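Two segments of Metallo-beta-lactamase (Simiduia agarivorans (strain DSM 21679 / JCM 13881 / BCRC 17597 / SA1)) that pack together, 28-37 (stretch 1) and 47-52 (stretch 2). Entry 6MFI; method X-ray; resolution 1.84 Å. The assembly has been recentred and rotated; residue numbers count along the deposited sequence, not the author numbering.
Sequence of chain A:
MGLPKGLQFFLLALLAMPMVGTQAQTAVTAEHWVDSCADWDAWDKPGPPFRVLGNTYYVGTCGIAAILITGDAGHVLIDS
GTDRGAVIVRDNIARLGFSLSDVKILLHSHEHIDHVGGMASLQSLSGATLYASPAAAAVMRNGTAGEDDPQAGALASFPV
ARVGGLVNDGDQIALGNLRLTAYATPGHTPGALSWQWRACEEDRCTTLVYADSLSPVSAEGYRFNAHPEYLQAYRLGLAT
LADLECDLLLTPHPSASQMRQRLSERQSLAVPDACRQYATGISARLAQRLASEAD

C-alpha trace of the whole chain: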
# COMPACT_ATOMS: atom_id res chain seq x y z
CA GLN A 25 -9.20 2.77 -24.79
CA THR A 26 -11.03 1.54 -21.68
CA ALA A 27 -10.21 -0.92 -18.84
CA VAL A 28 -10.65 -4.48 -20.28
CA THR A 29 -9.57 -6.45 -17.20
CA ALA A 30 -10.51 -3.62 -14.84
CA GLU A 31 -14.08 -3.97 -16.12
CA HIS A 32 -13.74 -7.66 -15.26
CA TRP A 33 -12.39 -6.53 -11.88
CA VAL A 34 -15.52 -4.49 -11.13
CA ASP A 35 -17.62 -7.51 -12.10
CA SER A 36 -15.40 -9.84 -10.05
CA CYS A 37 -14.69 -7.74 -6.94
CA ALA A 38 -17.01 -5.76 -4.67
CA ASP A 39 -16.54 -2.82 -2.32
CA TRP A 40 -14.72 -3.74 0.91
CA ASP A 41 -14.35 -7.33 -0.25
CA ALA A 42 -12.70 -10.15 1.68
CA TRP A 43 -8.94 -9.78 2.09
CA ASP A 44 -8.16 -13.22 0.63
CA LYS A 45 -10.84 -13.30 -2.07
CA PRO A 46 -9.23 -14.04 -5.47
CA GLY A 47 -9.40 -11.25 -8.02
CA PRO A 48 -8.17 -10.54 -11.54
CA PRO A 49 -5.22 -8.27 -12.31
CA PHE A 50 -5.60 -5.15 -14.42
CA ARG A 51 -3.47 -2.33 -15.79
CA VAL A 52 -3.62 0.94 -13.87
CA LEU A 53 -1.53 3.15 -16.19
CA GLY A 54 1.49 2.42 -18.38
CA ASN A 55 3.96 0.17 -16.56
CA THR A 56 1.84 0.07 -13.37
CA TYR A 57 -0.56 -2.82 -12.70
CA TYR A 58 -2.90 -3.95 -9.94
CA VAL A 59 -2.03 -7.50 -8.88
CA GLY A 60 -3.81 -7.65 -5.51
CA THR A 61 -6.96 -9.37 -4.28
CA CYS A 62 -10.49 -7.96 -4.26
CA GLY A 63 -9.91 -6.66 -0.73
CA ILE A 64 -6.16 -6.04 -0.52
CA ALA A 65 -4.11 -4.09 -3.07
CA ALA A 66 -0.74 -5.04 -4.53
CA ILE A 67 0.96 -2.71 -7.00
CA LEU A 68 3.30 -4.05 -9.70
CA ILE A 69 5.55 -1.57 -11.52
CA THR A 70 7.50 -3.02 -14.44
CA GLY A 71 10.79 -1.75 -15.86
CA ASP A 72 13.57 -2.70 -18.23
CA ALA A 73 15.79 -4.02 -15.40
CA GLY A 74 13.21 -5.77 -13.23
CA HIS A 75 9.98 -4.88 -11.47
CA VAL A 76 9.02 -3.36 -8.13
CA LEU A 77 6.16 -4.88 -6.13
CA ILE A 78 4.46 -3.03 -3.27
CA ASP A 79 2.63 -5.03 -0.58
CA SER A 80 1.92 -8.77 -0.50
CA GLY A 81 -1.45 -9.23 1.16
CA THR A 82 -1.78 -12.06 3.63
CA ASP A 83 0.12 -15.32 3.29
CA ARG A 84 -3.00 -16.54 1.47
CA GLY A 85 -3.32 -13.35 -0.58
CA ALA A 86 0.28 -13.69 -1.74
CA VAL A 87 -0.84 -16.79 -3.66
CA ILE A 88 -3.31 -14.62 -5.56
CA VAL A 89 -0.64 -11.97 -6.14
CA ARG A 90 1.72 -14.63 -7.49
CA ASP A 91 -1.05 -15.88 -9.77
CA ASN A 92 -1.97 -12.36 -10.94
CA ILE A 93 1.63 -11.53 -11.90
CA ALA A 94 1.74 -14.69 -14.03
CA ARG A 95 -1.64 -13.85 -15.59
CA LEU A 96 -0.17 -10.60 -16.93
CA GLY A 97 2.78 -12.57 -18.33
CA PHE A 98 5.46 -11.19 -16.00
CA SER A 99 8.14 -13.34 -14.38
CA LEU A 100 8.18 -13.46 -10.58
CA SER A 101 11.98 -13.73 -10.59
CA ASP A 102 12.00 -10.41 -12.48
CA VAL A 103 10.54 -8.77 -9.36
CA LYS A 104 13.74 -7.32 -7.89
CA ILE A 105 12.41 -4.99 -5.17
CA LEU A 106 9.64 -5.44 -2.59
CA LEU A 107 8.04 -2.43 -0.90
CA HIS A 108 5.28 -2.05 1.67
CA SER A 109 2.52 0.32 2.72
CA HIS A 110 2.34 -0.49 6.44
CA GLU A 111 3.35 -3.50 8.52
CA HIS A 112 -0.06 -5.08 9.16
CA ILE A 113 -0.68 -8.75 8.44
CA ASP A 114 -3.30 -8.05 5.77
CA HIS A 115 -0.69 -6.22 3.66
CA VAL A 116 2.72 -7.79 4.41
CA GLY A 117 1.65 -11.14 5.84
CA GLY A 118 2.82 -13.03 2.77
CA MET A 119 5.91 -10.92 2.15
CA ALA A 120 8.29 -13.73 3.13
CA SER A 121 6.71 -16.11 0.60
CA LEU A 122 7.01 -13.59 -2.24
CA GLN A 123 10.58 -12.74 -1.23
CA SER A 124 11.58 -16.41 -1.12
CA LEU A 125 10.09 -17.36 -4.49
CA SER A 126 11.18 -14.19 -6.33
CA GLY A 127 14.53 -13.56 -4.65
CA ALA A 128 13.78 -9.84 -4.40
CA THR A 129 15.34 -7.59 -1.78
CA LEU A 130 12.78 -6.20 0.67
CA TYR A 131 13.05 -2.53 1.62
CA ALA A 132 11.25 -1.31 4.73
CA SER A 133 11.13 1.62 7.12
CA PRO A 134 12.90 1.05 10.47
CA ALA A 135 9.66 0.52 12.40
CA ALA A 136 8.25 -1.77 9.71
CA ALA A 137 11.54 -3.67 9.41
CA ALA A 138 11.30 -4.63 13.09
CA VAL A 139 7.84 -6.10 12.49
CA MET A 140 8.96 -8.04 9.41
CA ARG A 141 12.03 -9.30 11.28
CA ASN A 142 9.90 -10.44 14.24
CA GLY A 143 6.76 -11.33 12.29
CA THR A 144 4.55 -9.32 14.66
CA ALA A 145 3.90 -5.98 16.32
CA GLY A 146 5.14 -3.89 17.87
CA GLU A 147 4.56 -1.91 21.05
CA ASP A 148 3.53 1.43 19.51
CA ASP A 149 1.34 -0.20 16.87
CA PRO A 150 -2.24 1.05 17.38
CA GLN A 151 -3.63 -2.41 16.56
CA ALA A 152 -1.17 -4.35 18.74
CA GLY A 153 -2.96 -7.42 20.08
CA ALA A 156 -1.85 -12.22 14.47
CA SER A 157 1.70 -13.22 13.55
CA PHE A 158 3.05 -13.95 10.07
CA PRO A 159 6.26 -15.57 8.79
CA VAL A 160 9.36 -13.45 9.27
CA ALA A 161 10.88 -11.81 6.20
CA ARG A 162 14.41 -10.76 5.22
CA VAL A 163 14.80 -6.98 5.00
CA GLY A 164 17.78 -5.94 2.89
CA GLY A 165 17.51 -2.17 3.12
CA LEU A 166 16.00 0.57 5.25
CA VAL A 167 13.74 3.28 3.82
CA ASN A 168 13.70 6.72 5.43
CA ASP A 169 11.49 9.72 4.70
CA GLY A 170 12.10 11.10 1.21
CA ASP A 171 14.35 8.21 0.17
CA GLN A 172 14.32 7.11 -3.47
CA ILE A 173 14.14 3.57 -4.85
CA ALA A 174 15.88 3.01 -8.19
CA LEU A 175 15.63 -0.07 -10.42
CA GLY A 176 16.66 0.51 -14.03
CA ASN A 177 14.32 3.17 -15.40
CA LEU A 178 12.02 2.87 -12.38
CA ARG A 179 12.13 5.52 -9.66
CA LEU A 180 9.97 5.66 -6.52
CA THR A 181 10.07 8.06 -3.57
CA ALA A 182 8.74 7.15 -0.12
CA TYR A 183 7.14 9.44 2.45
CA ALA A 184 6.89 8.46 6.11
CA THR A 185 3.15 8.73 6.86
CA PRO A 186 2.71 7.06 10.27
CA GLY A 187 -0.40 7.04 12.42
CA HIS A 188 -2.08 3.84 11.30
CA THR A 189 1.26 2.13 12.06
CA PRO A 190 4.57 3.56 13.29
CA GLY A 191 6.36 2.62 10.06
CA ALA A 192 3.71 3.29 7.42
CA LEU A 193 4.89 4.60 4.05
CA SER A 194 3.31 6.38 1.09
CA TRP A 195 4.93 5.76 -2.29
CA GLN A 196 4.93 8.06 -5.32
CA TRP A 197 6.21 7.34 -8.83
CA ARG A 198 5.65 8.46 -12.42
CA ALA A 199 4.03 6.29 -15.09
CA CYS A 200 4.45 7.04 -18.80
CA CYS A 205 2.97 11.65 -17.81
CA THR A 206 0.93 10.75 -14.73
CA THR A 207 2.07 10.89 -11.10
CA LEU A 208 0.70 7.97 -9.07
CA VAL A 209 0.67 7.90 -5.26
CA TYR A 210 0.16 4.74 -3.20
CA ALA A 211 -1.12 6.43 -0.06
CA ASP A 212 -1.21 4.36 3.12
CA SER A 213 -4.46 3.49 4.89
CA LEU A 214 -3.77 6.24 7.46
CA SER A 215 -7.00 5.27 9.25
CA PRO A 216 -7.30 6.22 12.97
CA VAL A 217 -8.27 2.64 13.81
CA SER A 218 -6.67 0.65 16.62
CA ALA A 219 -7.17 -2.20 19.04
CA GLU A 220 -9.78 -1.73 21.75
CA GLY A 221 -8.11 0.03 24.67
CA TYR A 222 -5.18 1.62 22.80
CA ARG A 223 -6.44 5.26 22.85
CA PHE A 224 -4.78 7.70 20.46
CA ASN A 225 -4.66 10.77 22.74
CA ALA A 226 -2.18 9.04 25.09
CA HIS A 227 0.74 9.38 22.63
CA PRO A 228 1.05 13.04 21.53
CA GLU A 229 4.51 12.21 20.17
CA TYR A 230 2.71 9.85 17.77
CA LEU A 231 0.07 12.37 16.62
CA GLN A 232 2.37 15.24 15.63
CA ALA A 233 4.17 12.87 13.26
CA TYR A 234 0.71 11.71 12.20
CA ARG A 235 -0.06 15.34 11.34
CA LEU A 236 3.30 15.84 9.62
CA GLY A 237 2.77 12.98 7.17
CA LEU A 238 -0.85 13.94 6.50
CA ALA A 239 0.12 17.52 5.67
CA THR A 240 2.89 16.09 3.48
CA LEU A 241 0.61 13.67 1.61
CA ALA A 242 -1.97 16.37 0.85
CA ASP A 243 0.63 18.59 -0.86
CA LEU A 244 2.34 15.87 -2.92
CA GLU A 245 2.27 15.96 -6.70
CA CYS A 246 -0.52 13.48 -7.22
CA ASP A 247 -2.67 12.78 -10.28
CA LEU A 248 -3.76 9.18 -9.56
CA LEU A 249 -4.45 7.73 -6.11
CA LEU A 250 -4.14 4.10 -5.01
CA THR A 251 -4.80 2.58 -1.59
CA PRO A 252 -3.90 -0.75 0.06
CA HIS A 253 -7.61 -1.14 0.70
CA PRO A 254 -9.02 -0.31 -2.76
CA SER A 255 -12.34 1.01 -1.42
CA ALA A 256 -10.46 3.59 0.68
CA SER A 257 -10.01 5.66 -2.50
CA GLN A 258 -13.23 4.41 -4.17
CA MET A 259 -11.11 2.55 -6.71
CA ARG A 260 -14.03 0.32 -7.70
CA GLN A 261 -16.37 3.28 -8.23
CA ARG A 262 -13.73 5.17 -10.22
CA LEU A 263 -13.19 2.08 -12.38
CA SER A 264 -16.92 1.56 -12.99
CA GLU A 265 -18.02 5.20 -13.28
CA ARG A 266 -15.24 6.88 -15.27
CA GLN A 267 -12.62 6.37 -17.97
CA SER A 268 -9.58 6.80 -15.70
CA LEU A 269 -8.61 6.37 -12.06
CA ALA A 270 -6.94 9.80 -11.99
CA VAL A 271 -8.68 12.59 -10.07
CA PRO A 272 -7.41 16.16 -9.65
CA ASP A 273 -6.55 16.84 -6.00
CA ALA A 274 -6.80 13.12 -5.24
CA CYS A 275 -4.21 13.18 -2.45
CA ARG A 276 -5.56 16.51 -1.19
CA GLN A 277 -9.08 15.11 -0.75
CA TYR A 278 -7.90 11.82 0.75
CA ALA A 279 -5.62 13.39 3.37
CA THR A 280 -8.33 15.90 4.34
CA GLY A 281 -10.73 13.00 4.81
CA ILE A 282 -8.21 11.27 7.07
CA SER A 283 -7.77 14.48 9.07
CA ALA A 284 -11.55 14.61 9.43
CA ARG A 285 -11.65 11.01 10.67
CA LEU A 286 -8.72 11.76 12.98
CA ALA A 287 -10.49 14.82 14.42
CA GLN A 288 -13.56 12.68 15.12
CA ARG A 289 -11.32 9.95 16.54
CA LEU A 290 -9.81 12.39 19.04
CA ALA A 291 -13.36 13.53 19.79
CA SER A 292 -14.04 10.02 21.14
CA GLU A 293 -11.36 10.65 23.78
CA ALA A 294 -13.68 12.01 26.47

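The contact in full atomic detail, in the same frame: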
# COMPACT_ATOMS: atom_id res chain seq x y z
N VAL A 28 -10.62 -3.21 -19.53
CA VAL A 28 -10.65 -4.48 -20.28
C VAL A 28 -10.56 -5.62 -19.26
O VAL A 28 -11.40 -6.54 -19.28
CB VAL A 28 -9.58 -4.62 -21.39
CG1 VAL A 28 -8.19 -5.04 -20.88
CG2 VAL A 28 -10.07 -5.59 -22.47
N THR A 29 -9.59 -5.57 -18.35
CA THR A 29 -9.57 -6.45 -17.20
C THR A 29 -9.94 -5.72 -15.92
O THR A 29 -10.20 -6.37 -14.90
CB THR A 29 -8.20 -7.12 -17.03
OG1 THR A 29 -8.11 -7.71 -15.73
CG2 THR A 29 -7.08 -6.11 -17.20
N ALA A 30 -9.96 -4.38 -15.95
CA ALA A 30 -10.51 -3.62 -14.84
C ALA A 30 -12.03 -3.61 -14.87
O ALA A 30 -12.66 -3.51 -13.81
CB ALA A 30 -9.97 -2.19 -14.87
N GLU A 31 -12.64 -3.72 -16.05
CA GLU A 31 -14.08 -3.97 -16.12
C GLU A 31 -14.40 -5.34 -15.54
O GLU A 31 -15.38 -5.50 -14.79
CB GLU A 31 -14.58 -3.88 -17.56
CG GLU A 31 -16.04 -4.29 -17.71
CD GLU A 31 -16.28 -5.16 -18.93
OE1 GLU A 31 -15.51 -5.06 -19.91
OE2 GLU A 31 -17.23 -5.97 -18.90
N HIS A 32 -13.60 -6.35 -15.88
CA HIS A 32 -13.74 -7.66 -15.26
C HIS A 32 -13.51 -7.59 -13.75
O HIS A 32 -14.11 -8.36 -13.00
CB HIS A 32 -12.78 -8.66 -15.90
CG HIS A 32 -12.97 -10.07 -15.45
ND1 HIS A 32 -14.21 -10.61 -15.18
CD2 HIS A 32 -12.07 -11.06 -15.21
CE1 HIS A 32 -14.07 -11.87 -14.80
NE2 HIS A 32 -12.78 -12.16 -14.81
N TRP A 33 -12.64 -6.68 -13.31
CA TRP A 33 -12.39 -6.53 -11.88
C TRP A 33 -13.62 -6.00 -11.15
O TRP A 33 -13.96 -6.48 -10.06
CB TRP A 33 -11.19 -5.62 -11.64
CG TRP A 33 -10.65 -5.69 -10.24
CD1 TRP A 33 -9.61 -6.45 -9.81
CD2 TRP A 33 -11.14 -4.97 -9.10
NE1 TRP A 33 -9.41 -6.25 -8.46
CE2 TRP A 33 -10.33 -5.35 -8.00
CE3 TRP A 33 -12.16 -4.05 -8.89
CZ2 TRP A 33 -10.53 -4.84 -6.72
CZ3 TRP A 33 -12.36 -3.54 -7.62
CH2 TRP A 33 -11.54 -3.94 -6.55
N VAL A 34 -14.30 -5.01 -11.74
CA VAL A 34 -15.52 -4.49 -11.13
C VAL A 34 -16.59 -5.57 -11.07
O VAL A 34 -17.35 -5.67 -10.09
CB VAL A 34 -16.01 -3.25 -11.89
CG1 VAL A 34 -17.25 -2.67 -11.24
CG2 VAL A 34 -14.91 -2.20 -11.96
N ASP A 35 -16.66 -6.41 -12.10
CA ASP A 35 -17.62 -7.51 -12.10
C ASP A 35 -17.20 -8.63 -11.15
O ASP A 35 -18.05 -9.38 -10.67
CB ASP A 35 -17.81 -8.05 -13.51
CG ASP A 35 -18.36 -7.02 -14.47
OD1 ASP A 35 -19.12 -6.13 -14.02
OD2 ASP A 35 -18.04 -7.08 -15.68
N SER A 36 -15.90 -8.75 -10.88
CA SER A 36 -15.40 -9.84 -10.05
C SER A 36 -15.24 -9.46 -8.59
O SER A 36 -15.36 -10.33 -7.71
CB SER A 36 -14.05 -10.34 -10.58
OG SER A 36 -14.15 -10.73 -11.94
N CYS A 37 -14.97 -8.19 -8.30
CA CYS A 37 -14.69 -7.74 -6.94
C CYS A 37 -15.69 -6.67 -6.52
O CYS A 37 -16.11 -5.85 -7.34
CB CYS A 37 -13.26 -7.20 -6.83
SG CYS A 37 -11.98 -8.37 -7.36
N GLY A 47 -8.98 -12.26 -7.08
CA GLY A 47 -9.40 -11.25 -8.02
C GLY A 47 -8.48 -11.17 -9.22
O GLY A 47 -7.33 -11.60 -9.17
N PRO A 48 -8.98 -10.62 -10.32
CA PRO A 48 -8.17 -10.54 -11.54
C PRO A 48 -7.22 -9.36 -11.49
O PRO A 48 -7.49 -8.36 -10.79
CB PRO A 48 -9.23 -10.36 -12.64
CG PRO A 48 -10.33 -9.61 -11.96
CD PRO A 48 -10.34 -10.09 -10.52
N PRO A 49 -6.10 -9.43 -12.20
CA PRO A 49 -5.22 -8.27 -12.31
C PRO A 49 -5.60 -7.39 -13.49
O PRO A 49 -6.13 -7.84 -14.50
CB PRO A 49 -3.84 -8.91 -12.53
CG PRO A 49 -4.16 -10.15 -13.31
CD PRO A 49 -5.53 -10.62 -12.85
N PHE A 50 -5.31 -6.10 -13.35
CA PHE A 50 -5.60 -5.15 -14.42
C PHE A 50 -4.53 -4.07 -14.45
O PHE A 50 -3.80 -3.86 -13.48
CB PHE A 50 -6.99 -4.52 -14.26
CG PHE A 50 -7.18 -3.76 -12.98
CD1 PHE A 50 -6.92 -2.40 -12.92
CD2 PHE A 50 -7.63 -4.40 -11.83
CE1 PHE A 50 -7.10 -1.69 -11.75
CE2 PHE A 50 -7.81 -3.69 -10.66
CZ PHE A 50 -7.55 -2.34 -10.62
N ARG A 51 -4.44 -3.40 -15.60
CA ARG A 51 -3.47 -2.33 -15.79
C ARG A 51 -4.02 -1.02 -15.24
O ARG A 51 -5.13 -0.61 -15.59
CB ARG A 51 -3.13 -2.19 -17.27
CG ARG A 51 -2.59 -0.83 -17.67
CD ARG A 51 -2.36 -0.75 -19.16
NE ARG A 51 -1.34 -1.68 -19.61
CZ ARG A 51 -0.15 -1.32 -20.08
NH1 ARG A 51 0.16 -0.03 -20.18
NH2 ARG A 51 0.72 -2.24 -20.46
N VAL A 52 -3.23 -0.37 -14.39
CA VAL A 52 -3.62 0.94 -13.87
C VAL A 52 -3.28 2.03 -14.89
O VAL A 52 -4.16 2.73 -15.39
CB VAL A 52 -2.94 1.21 -12.51
CG1 VAL A 52 -3.29 2.60 -12.01
CG2 VAL A 52 -3.36 0.15 -11.50
O HOH W 1 -7.89 -8.26 -8.00

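The contact is built round P48 and F50, with T29 fastening the start of the short helix 30-36 to the second stretch. P48 lies along one side of that helix. Its CD atom is 3.7 Å from CB of S36, 3.8 Å from CD1 of W33 and 4.0 Å from SG of C37, while its CB approaches CD2 of H32 at 3.9 Å. A compact, rigid ring suits this place, offering apolar surface to several residues at once. Its carbonyl serves as well: a water accepts from W33 NE1 at 2.6 Å and lies 2.8 Å from P48 O, so the indole nitrogen is satisfied beside a largely apolar surface.

F50 opens the strand, its CA-to-CB bond directed toward the first stretch and chi1 in the p well. The edge of its ring meets the face of the five-membered ring of W33 (ring centroids 4.8 Å apart, planes at 66°), and its CE2 comes within 3.4 Å of W33 CD1. The methyl of A30 packs against F50, with A30 CB 3.6 Å from F50 CD1.

T29 uses both ends of its branched side chain. OG1 donates a very short hydrogen bond, 2.3 Å, to P49 O, a carbonyl that proline still offers although it lacks an amide proton, while CG2 packs 3.3 Å from F50 CB.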